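Local atomic coordinates of protein argonaute (Aquifex aeolicus, PDB entry 1YVU), a protein that cuts RNA targets that pair with a short single-stranded DNA guide, using divalent metal ions such as magnesium. Residues V410-L424 with E445-N458. Sequence-based numbering, arbitrary orientation.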
ATOM      1  N   VAL A 410     -22.931 -19.710   3.901  1.00 49.24           N
ATOM      2  CA  VAL A 410     -22.572 -18.303   3.667  1.00 43.27           C
ATOM      3  C   VAL A 410     -23.282 -17.741   2.450  1.00 41.36           C
ATOM      4  O   VAL A 410     -23.815 -16.648   2.531  1.00 41.32           O
ATOM      5  CB  VAL A 410     -21.036 -18.086   3.531  1.00 48.76           C
ATOM      6  CG1 VAL A 410     -20.720 -16.720   2.942  1.00 47.78           C
ATOM      7  CG2 VAL A 410     -20.356 -18.181   4.891  1.00 49.73           C
ATOM      8  N   ILE A 411     -23.329 -18.515   1.362  1.00 43.68           N
ATOM      9  CA  ILE A 411     -23.975 -18.116   0.097  1.00 51.54           C
ATOM     10  C   ILE A 411     -25.456 -17.736   0.278  1.00 54.82           C
ATOM     11  O   ILE A 411     -25.956 -16.826  -0.390  1.00 56.28           O
ATOM     12  CB  ILE A 411     -23.871 -19.247  -0.996  1.00 57.30           C
ATOM     13  CG1 ILE A 411     -22.415 -19.620  -1.251  1.00 55.58           C
ATOM     14  CG2 ILE A 411     -24.402 -18.761  -2.356  1.00 49.16           C
ATOM     15  CD1 ILE A 411     -22.234 -21.012  -1.866  1.00 58.74           C
ATOM     16  N   ASN A 412     -26.107 -18.371   1.251  1.00 57.62           N
ATOM     17  CA  ASN A 412     -27.528 -18.170   1.540  1.00 61.09           C
ATOM     18  C   ASN A 412     -27.804 -17.133   2.615  1.00 64.75           C
ATOM     19  O   ASN A 412     -28.970 -16.796   2.875  1.00 69.43           O
ATOM     20  CB  ASN A 412     -28.150 -19.499   1.988  1.00 64.65           C
ATOM     21  CG  ASN A 412     -27.857 -20.661   1.024  1.00 76.42           C
ATOM     22  OD1 ASN A 412     -28.314 -20.670  -0.121  1.00 80.90           O
ATOM     23  ND2 ASN A 412     -27.109 -21.657   1.503  1.00 74.40           N
ATOM     24  N   LYS A 413     -26.739 -16.594   3.199  1.00 67.52           N
ATOM     25  CA  LYS A 413     -26.877 -15.648   4.298  1.00 70.21           C
ATOM     26  C   LYS A 413     -27.189 -14.204   4.026  1.00 69.71           C
ATOM     27  O   LYS A 413     -26.968 -13.348   4.890  1.00 67.51           O
ATOM     28  CB  LYS A 413     -25.676 -15.748   5.211  1.00 72.79           C
ATOM     29  CG  LYS A 413     -26.027 -15.635   6.673  1.00 78.11           C
ATOM     30  CD  LYS A 413     -24.846 -15.975   7.473  1.00 88.25           C
ATOM     31  CE  LYS A 413     -24.359 -17.383   7.165  1.00 97.76           C
ATOM     32  NZ  LYS A 413     -22.871 -17.426   7.224  1.00102.58           N
ATOM     33  N   ILE A 414     -27.716 -13.906   2.846  1.00 67.93           N
ATOM     34  CA  ILE A 414     -28.050 -12.510   2.589  1.00 65.81           C
ATOM     35  C   ILE A 414     -29.398 -12.189   3.220  1.00 65.51           C
ATOM     36  O   ILE A 414     -29.655 -11.031   3.544  1.00 57.48           O
ATOM     37  CB  ILE A 414     -27.950 -12.077   1.096  1.00 73.16           C
ATOM     38  CG1 ILE A 414     -26.783 -12.810   0.407  1.00 75.52           C
ATOM     39  CG2 ILE A 414     -27.677 -10.542   1.040  1.00 71.33           C
ATOM     40  CD1 ILE A 414     -26.313 -12.224  -0.965  1.00 73.09           C
ATOM     41  N   LYS A 415     -30.138 -13.257   3.540  1.00 67.86           N
ATOM     42  CA  LYS A 415     -31.470 -13.276   4.180  1.00 73.63           C
ATOM     43  C   LYS A 415     -32.236 -11.975   4.467  1.00 69.86           C
ATOM     44  O   LYS A 415     -33.422 -11.879   4.115  1.00 76.86           O
ATOM     45  CB  LYS A 415     -31.445 -14.196   5.415  1.00 72.39           C
ATOM     46  CG  LYS A 415     -31.297 -15.653   5.039  1.00 72.58           C
ATOM     47  CD  LYS A 415     -31.181 -16.558   6.225  1.00 79.47           C
ATOM     48  CE  LYS A 415     -30.993 -17.981   5.757  1.00 79.96           C
ATOM     49  NZ  LYS A 415     -30.870 -18.946   6.882  1.00 85.97           N
ATOM     50  N   ASP A 416     -31.532 -11.028   5.105  1.00 65.52           N
ATOM     51  CA  ASP A 416     -31.950  -9.666   5.490  1.00 59.64           C
ATOM     52  C   ASP A 416     -31.215  -9.290   6.772  1.00 57.56           C
ATOM     53  O   ASP A 416     -31.532  -8.282   7.416  1.00 56.22           O
ATOM     54  CB  ASP A 416     -33.466  -9.514   5.715  1.00 64.61           C
ATOM     55  CG  ASP A 416     -33.995  -8.147   5.287  1.00 63.35           C
ATOM     56  OD1 ASP A 416     -33.198  -7.196   5.097  1.00 60.83           O
ATOM     57  OD2 ASP A 416     -35.226  -8.035   5.134  1.00 70.22           O
ATOM     58  N   VAL A 417     -30.205 -10.080   7.119  1.00 50.61           N
ATOM     59  CA  VAL A 417     -29.442  -9.864   8.337  1.00 36.84           C
ATOM     60  C   VAL A 417     -28.735  -8.540   8.489  1.00 36.99           C
ATOM     61  O   VAL A 417     -28.234  -7.972   7.516  1.00 40.66           O
ATOM     62  CB  VAL A 417     -28.444 -10.991   8.619  1.00 40.63           C
ATOM     63  CG1 VAL A 417     -29.071 -11.973   9.507  1.00 35.54           C
ATOM     64  CG2 VAL A 417     -27.970 -11.662   7.330  1.00 42.14           C
ATOM     65  N   ASP A 418     -28.783  -8.038   9.721  1.00 34.43           N
ATOM     66  CA  ASP A 418     -28.161  -6.789  10.126  1.00 32.93           C
ATOM     67  C   ASP A 418     -26.735  -7.041  10.602  1.00 35.78           C
ATOM     68  O   ASP A 418     -25.865  -6.169  10.473  1.00 33.31           O
ATOM     69  CB  ASP A 418     -28.968  -6.144  11.249  1.00 36.88           C
ATOM     70  CG  ASP A 418     -30.305  -5.577  10.782  1.00 36.46           C
ATOM     71  OD1 ASP A 418     -30.478  -5.262   9.578  1.00 45.74           O
ATOM     72  OD2 ASP A 418     -31.193  -5.432  11.645  1.00 38.23           O
ATOM     73  N   LEU A 419     -26.515  -8.231  11.172  1.00 39.07           N
ATOM     74  CA  LEU A 419     -25.206  -8.704  11.672  1.00 31.70           C
ATOM     75  C   LEU A 419     -25.134 -10.229  11.534  1.00 27.34           C
ATOM     76  O   LEU A 419     -26.147 -10.901  11.286  1.00 29.22           O
ATOM     77  CB  LEU A 419     -24.994  -8.304  13.142  1.00 37.81           C
ATOM     78  CG  LEU A 419     -23.697  -8.709  13.870  1.00 36.19           C
ATOM     79  CD1 LEU A 419     -22.450  -8.104  13.243  1.00 40.81           C
ATOM     80  CD2 LEU A 419     -23.804  -8.271  15.285  1.00 40.66           C
ATOM     81  N   VAL A 420     -23.926 -10.767  11.614  1.00 21.19           N
ATOM     82  CA  VAL A 420     -23.723 -12.209  11.521  1.00 19.63           C
ATOM     83  C   VAL A 420     -22.665 -12.541  12.568  1.00 15.44           C
ATOM     84  O   VAL A 420     -21.549 -12.002  12.514  1.00 24.23           O
ATOM     85  CB  VAL A 420     -23.205 -12.621  10.087  1.00 25.62           C
ATOM     86  CG1 VAL A 420     -22.799 -14.081  10.039  1.00 21.32           C
ATOM     87  CG2 VAL A 420     -24.258 -12.385   9.029  1.00 32.06           C
ATOM     88  N   ILE A 421     -22.986 -13.398  13.528  1.00 14.72           N
ATOM     89  CA  ILE A 421     -21.969 -13.721  14.517  1.00 13.14           C
ATOM     90  C   ILE A 421     -21.444 -15.121  14.276  1.00 12.01           C
ATOM     91  O   ILE A 421     -22.203 -16.076  14.294  1.00 11.80           O
ATOM     92  CB  ILE A 421     -22.471 -13.548  15.967  1.00 11.54           C
ATOM     93  CG1 ILE A 421     -23.078 -12.138  16.157  1.00  9.62           C
ATOM     94  CG2 ILE A 421     -21.311 -13.767  16.949  1.00  7.74           C
ATOM     95  CD1 ILE A 421     -23.506 -11.763  17.595  1.00 13.53           C
ATOM     96  N   VAL A 422     -20.137 -15.234  14.052  1.00 15.31           N
ATOM     97  CA  VAL A 422     -19.500 -16.522  13.796  1.00 19.68           C
ATOM     98  C   VAL A 422     -18.496 -16.932  14.862  1.00 18.10           C
ATOM     99  O   VAL A 422     -17.535 -16.207  15.144  1.00 19.46           O
ATOM    100  CB  VAL A 422     -18.744 -16.543  12.409  1.00 28.02           C
ATOM    101  CG1 VAL A 422     -18.205 -17.975  12.077  1.00 18.81           C
ATOM    102  CG2 VAL A 422     -19.652 -16.037  11.279  1.00 30.56           C
ATOM    103  N   PHE A 423     -18.694 -18.141  15.391  1.00 21.31           N
ATOM    104  CA  PHE A 423     -17.800 -18.724  16.388  1.00 27.40           C
ATOM    105  C   PHE A 423     -16.952 -19.790  15.683  1.00 26.86           C
ATOM    106  O   PHE A 423     -17.484 -20.834  15.284  1.00 30.57           O
ATOM    107  CB  PHE A 423     -18.577 -19.389  17.524  1.00 19.81           C
ATOM    108  CG  PHE A 423     -19.393 -18.464  18.354  1.00 14.34           C
ATOM    109  CD1 PHE A 423     -20.787 -18.377  18.148  1.00 17.02           C
ATOM    110  CD2 PHE A 423     -18.811 -17.750  19.417  1.00 12.20           C
ATOM    111  CE1 PHE A 423     -21.611 -17.594  19.013  1.00 11.35           C
ATOM    112  CE2 PHE A 423     -19.615 -16.958  20.298  1.00 13.79           C
ATOM    113  CZ  PHE A 423     -21.028 -16.883  20.090  1.00  7.34           C
ATOM    114  N   LEU A 424     -15.655 -19.526  15.506  1.00 32.48           N
ATOM    115  CA  LEU A 424     -14.760 -20.490  14.847  1.00 39.77           C
ATOM    116  C   LEU A 424     -13.936 -21.302  15.831  1.00 40.56           C
ATOM    117  O   LEU A 424     -13.544 -20.767  16.866  1.00 44.56           O
ATOM    118  CB  LEU A 424     -13.808 -19.791  13.886  1.00 39.48           C
ATOM    119  CG  LEU A 424     -14.311 -19.008  12.686  1.00 40.04           C
ATOM    120  CD1 LEU A 424     -13.083 -18.433  12.043  1.00 42.25           C
ATOM    121  CD2 LEU A 424     -15.059 -19.881  11.688  1.00 34.74           C
ATOM    122  N   GLU A 445     -16.283 -12.883   2.403  1.00 31.49           N
ATOM    123  CA  GLU A 445     -17.560 -13.275   1.823  1.00 28.35           C
ATOM    124  C   GLU A 445     -18.736 -12.456   2.323  1.00 24.02           C
ATOM    125  O   GLU A 445     -19.656 -12.129   1.548  1.00 14.14           O
ATOM    126  CB  GLU A 445     -17.797 -14.744   2.095  1.00 34.54           C
ATOM    127  CG  GLU A 445     -16.716 -15.635   1.525  1.00 51.81           C
ATOM    128  CD  GLU A 445     -16.904 -15.952   0.041  1.00 51.92           C
ATOM    129  OE1 GLU A 445     -18.051 -16.274  -0.362  1.00 62.91           O
ATOM    130  OE2 GLU A 445     -15.898 -15.905  -0.713  1.00 62.03           O
ATOM    131  N   LEU A 446     -18.692 -12.133   3.620  1.00 20.61           N
ATOM    132  CA  LEU A 446     -19.727 -11.336   4.250  1.00 20.93           C
ATOM    133  C   LEU A 446     -19.529  -9.868   3.992  1.00 25.79           C
ATOM    134  O   LEU A 446     -20.436  -9.056   4.218  1.00 25.64           O
ATOM    135  CB  LEU A 446     -19.800 -11.619   5.721  1.00 23.82           C
ATOM    136  CG  LEU A 446     -20.417 -12.992   5.955  1.00 23.96           C
ATOM    137  CD1 LEU A 446     -20.272 -13.326   7.435  1.00 25.63           C
ATOM    138  CD2 LEU A 446     -21.885 -13.025   5.546  1.00 22.40           C
ATOM    139  N   LEU A 447     -18.346  -9.558   3.453  1.00 27.82           N
ATOM    140  CA  LEU A 447     -17.975  -8.209   3.057  1.00 30.66           C
ATOM    141  C   LEU A 447     -18.561  -7.990   1.677  1.00 31.67           C
ATOM    142  O   LEU A 447     -19.066  -6.899   1.369  1.00 34.32           O
ATOM    143  CB  LEU A 447     -16.469  -8.066   2.951  1.00 33.45           C
ATOM    144  CG  LEU A 447     -15.670  -7.142   3.872  1.00 43.20           C
ATOM    145  CD1 LEU A 447     -14.189  -7.283   3.495  1.00 38.32           C
ATOM    146  CD2 LEU A 447     -16.146  -5.683   3.752  1.00 37.88           C
ATOM    147  N   LYS A 448     -18.514  -9.045   0.857  1.00 37.62           N
ATOM    148  CA  LYS A 448     -19.055  -9.004  -0.512  1.00 39.51           C
ATOM    149  C   LYS A 448     -20.560  -8.783  -0.514  1.00 36.67           C
ATOM    150  O   LYS A 448     -21.079  -8.017  -1.327  1.00 33.84           O
ATOM    151  CB  LYS A 448     -18.747 -10.297  -1.284  1.00 45.75           C
ATOM    152  CG  LYS A 448     -17.268 -10.545  -1.553  1.00 50.23           C
ATOM    153  CD  LYS A 448     -17.023 -11.761  -2.437  1.00 54.49           C
ATOM    154  CE  LYS A 448     -15.577 -12.258  -2.330  1.00 58.84           C
ATOM    155  NZ  LYS A 448     -15.275 -13.395  -3.277  1.00 62.78           N
ATOM    156  N   LYS A 449     -21.235  -9.449   0.425  1.00 40.06           N
ATOM    157  CA  LYS A 449     -22.686  -9.367   0.581  1.00 43.20           C
ATOM    158  C   LYS A 449     -23.077  -8.136   1.361  1.00 44.40           C
ATOM    159  O   LYS A 449     -24.263  -7.794   1.464  1.00 49.81           O
ATOM    160  CB  LYS A 449     -23.199 -10.600   1.284  1.00 53.44           C
ATOM    161  CG  LYS A 449     -22.962 -11.821   0.491  1.00 59.22           C
ATOM    162  CD  LYS A 449     -22.971 -13.022   1.368  1.00 66.03           C
ATOM    163  CE  LYS A 449     -22.844 -14.271   0.525  1.00 70.91           C
ATOM    164  NZ  LYS A 449     -24.181 -14.686   0.012  1.00 71.40           N
HETATM  165  N   MSE A 450     -22.049  -7.476   1.900  1.00 45.90           N
HETATM  166  CA  MSE A 450     -22.154  -6.234   2.663  1.00 38.77           C
HETATM  167  C   MSE A 450     -22.838  -6.322   3.993  1.00 35.65           C
HETATM  168  O   MSE A 450     -23.260  -5.316   4.556  1.00 39.83           O
HETATM  169  CB  MSE A 450     -22.718  -5.104   1.797  1.00 48.67           C
HETATM  170  CG  MSE A 450     -21.822  -4.834   0.582  1.00 60.15           C
HETATM  171 SE   MSE A 450     -22.559  -3.707  -0.786  1.00 81.56          SE
HETATM  172  CE  MSE A 450     -24.054  -4.884  -1.383  1.00 72.15           C
ATOM    173  N   ILE A 451     -22.888  -7.543   4.509  1.00 34.76           N
ATOM    174  CA  ILE A 451     -23.487  -7.841   5.802  1.00 23.50           C
ATOM    175  C   ILE A 451     -22.381  -7.796   6.856  1.00 13.52           C
ATOM    176  O   ILE A 451     -21.409  -8.554   6.785  1.00 13.12           O
ATOM    177  CB  ILE A 451     -24.128  -9.274   5.841  1.00 26.79           C
ATOM    178  CG1 ILE A 451     -25.086  -9.489   4.668  1.00 30.82           C
ATOM    179  CG2 ILE A 451     -24.962  -9.445   7.093  1.00 25.41           C
ATOM    180  CD1 ILE A 451     -25.121 -10.917   4.242  1.00 27.32           C
ATOM    181  N   PRO A 452     -22.502  -6.884   7.847  1.00  9.70           N
ATOM    182  CA  PRO A 452     -21.541  -6.733   8.938  1.00 12.53           C
ATOM    183  C   PRO A 452     -21.282  -8.109   9.557  1.00 14.50           C
ATOM    184  O   PRO A 452     -22.212  -8.932   9.654  1.00 15.87           O
ATOM    185  CB  PRO A 452     -22.309  -5.868   9.928  1.00  7.50           C
ATOM    186  CG  PRO A 452     -23.107  -5.048   9.108  1.00  7.70           C
ATOM    187  CD  PRO A 452     -23.587  -5.898   7.990  1.00  8.96           C
ATOM    188  N   SER A 453     -20.043  -8.366   9.957  1.00 15.13           N
ATOM    189  CA  SER A 453     -19.710  -9.665  10.527  1.00 15.27           C
ATOM    190  C   SER A 453     -18.793  -9.603  11.702  1.00 16.27           C
ATOM    191  O   SER A 453     -17.790  -8.902  11.648  1.00 22.94           O
ATOM    192  CB  SER A 453     -19.077 -10.559   9.465  1.00 17.56           C
ATOM    193  OG  SER A 453     -18.161  -9.826   8.657  1.00 19.52           O
ATOM    194  N   GLN A 454     -19.120 -10.372  12.742  1.00 17.31           N
ATOM    195  CA  GLN A 454     -18.300 -10.458  13.952  1.00 16.14           C
ATOM    196  C   GLN A 454     -17.836 -11.901  14.098  1.00  7.89           C
ATOM    197  O   GLN A 454     -18.610 -12.754  14.491  1.00 10.55           O
ATOM    198  CB  GLN A 454     -19.082 -10.013  15.199  1.00 17.66           C
ATOM    199  CG  GLN A 454     -18.227  -9.894  16.478  1.00 27.41           C
ATOM    200  CD  GLN A 454     -17.302  -8.681  16.480  1.00 32.53           C
ATOM    201  OE1 GLN A 454     -17.773  -7.548  16.540  1.00 38.70           O
ATOM    202  NE2 GLN A 454     -15.989  -8.913  16.416  1.00 25.40           N
ATOM    203  N   VAL A 455     -16.559 -12.139  13.791  1.00  6.58           N
ATOM    204  CA  VAL A 455     -15.932 -13.461  13.822  1.00 12.29           C
ATOM    205  C   VAL A 455     -15.226 -13.739  15.158  1.00 13.55           C
ATOM    206  O   VAL A 455     -14.049 -13.430  15.340  1.00 24.37           O
ATOM    207  CB  VAL A 455     -14.931 -13.602  12.609  1.00 11.07           C
ATOM    208  CG1 VAL A 455     -14.178 -14.917  12.674  1.00  9.54           C
ATOM    209  CG2 VAL A 455     -15.682 -13.445  11.222  1.00  7.09           C
ATOM    210  N   ILE A 456     -15.940 -14.340  16.099  1.00 18.25           N
ATOM    211  CA  ILE A 456     -15.375 -14.651  17.414  1.00 15.72           C
ATOM    212  C   ILE A 456     -14.628 -15.987  17.326  1.00 19.89           C
ATOM    213  O   ILE A 456     -15.215 -16.971  16.868  1.00 18.88           O
ATOM    214  CB  ILE A 456     -16.496 -14.740  18.468  1.00 11.18           C
ATOM    215  CG1 ILE A 456     -17.383 -13.495  18.382  1.00  2.85           C
ATOM    216  CG2 ILE A 456     -15.904 -14.955  19.870  1.00 12.03           C
ATOM    217  CD1 ILE A 456     -18.547 -13.451  19.345  1.00  7.22           C
ATOM    218  N   LEU A 457     -13.327 -15.991  17.669  1.00 21.86           N
ATOM    219  CA  LEU A 457     -12.494 -17.215  17.659  1.00 23.91           C
ATOM    220  C   LEU A 457     -12.674 -17.946  18.984  1.00 25.92           C
ATOM    221  O   LEU A 457     -12.815 -17.296  20.024  1.00 23.10           O
ATOM    222  CB  LEU A 457     -11.011 -16.880  17.460  1.00 23.52           C
ATOM    223  CG  LEU A 457     -10.505 -16.459  16.069  1.00 17.39           C
ATOM    224  CD1 LEU A 457      -8.996 -16.232  16.087  1.00 14.03           C
ATOM    225  CD2 LEU A 457     -10.809 -17.551  15.052  1.00 30.11           C
ATOM    226  N   ASN A 458     -12.691 -19.281  18.952  1.00 26.76           N
ATOM    227  CA  ASN A 458     -12.858 -20.080  20.173  1.00 36.13           C
ATOM    228  C   ASN A 458     -11.629 -19.999  21.051  1.00 34.15           C
ATOM    229  O   ASN A 458     -11.699 -20.148  22.273  1.00 29.49           O
ATOM    230  CB  ASN A 458     -13.142 -21.538  19.835  1.00 46.16           C
ATOM    231  CG  ASN A 458     -14.622 -21.832  19.750  1.00 54.92           C
ATOM    232  OD1 ASN A 458     -15.267 -22.083  20.769  1.00 60.93           O
ATOM    233  ND2 ASN A 458     -15.175 -21.799  18.550  1.00 53.71           N
TER
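V422 and V455 sit side by side where two parallel strands, 419-424 and 454-457, lie at one side of a four-stranded parallel sheet that spans the Mid-PIWI boundary, 419-424 in the Mid domain and 454-457 already in the PIWI region. The two are successive strands joined through helix 437-448, a beta-alpha-beta crossover; strand 454-457 is outermost, and strand 351-360 pairs with the other edge of 419-424. The ladder runs from Q454 N to V420 O (2.9 Å, nearly straight at 177°), then V422 N to Q454 O and L424 N to I456 O. On one face I456 CD1 touches both I421 CG2 and F423 CE2, with helix 368-381 packed over F423 and I456. On the other, L424 CD1 meets V455 CG1 and L457 CD2 beneath helix 437-448.

Before the strands, the ends of the two helices touch, and K449 is worth following outward. Its CB and CG lie against I414 CD1 (3.7 Å from CG), CD meets I414 CG1, and CE comes 3.3 Å from V410 O. A bend at the last torsion (chi4 -84°) turns NZ to V410 O and I411 O, two weak hydrogen bonds at a helix C-terminus. A methionine here would probably leave both carbonyls without this donor and its charge. Beyond the ladder, L424 O takes two bonds from N458: the backbone N at 2.7 Å, nearly in line with the carbonyl, and ND2 at 2.6 Å, from above the carbonyl plane.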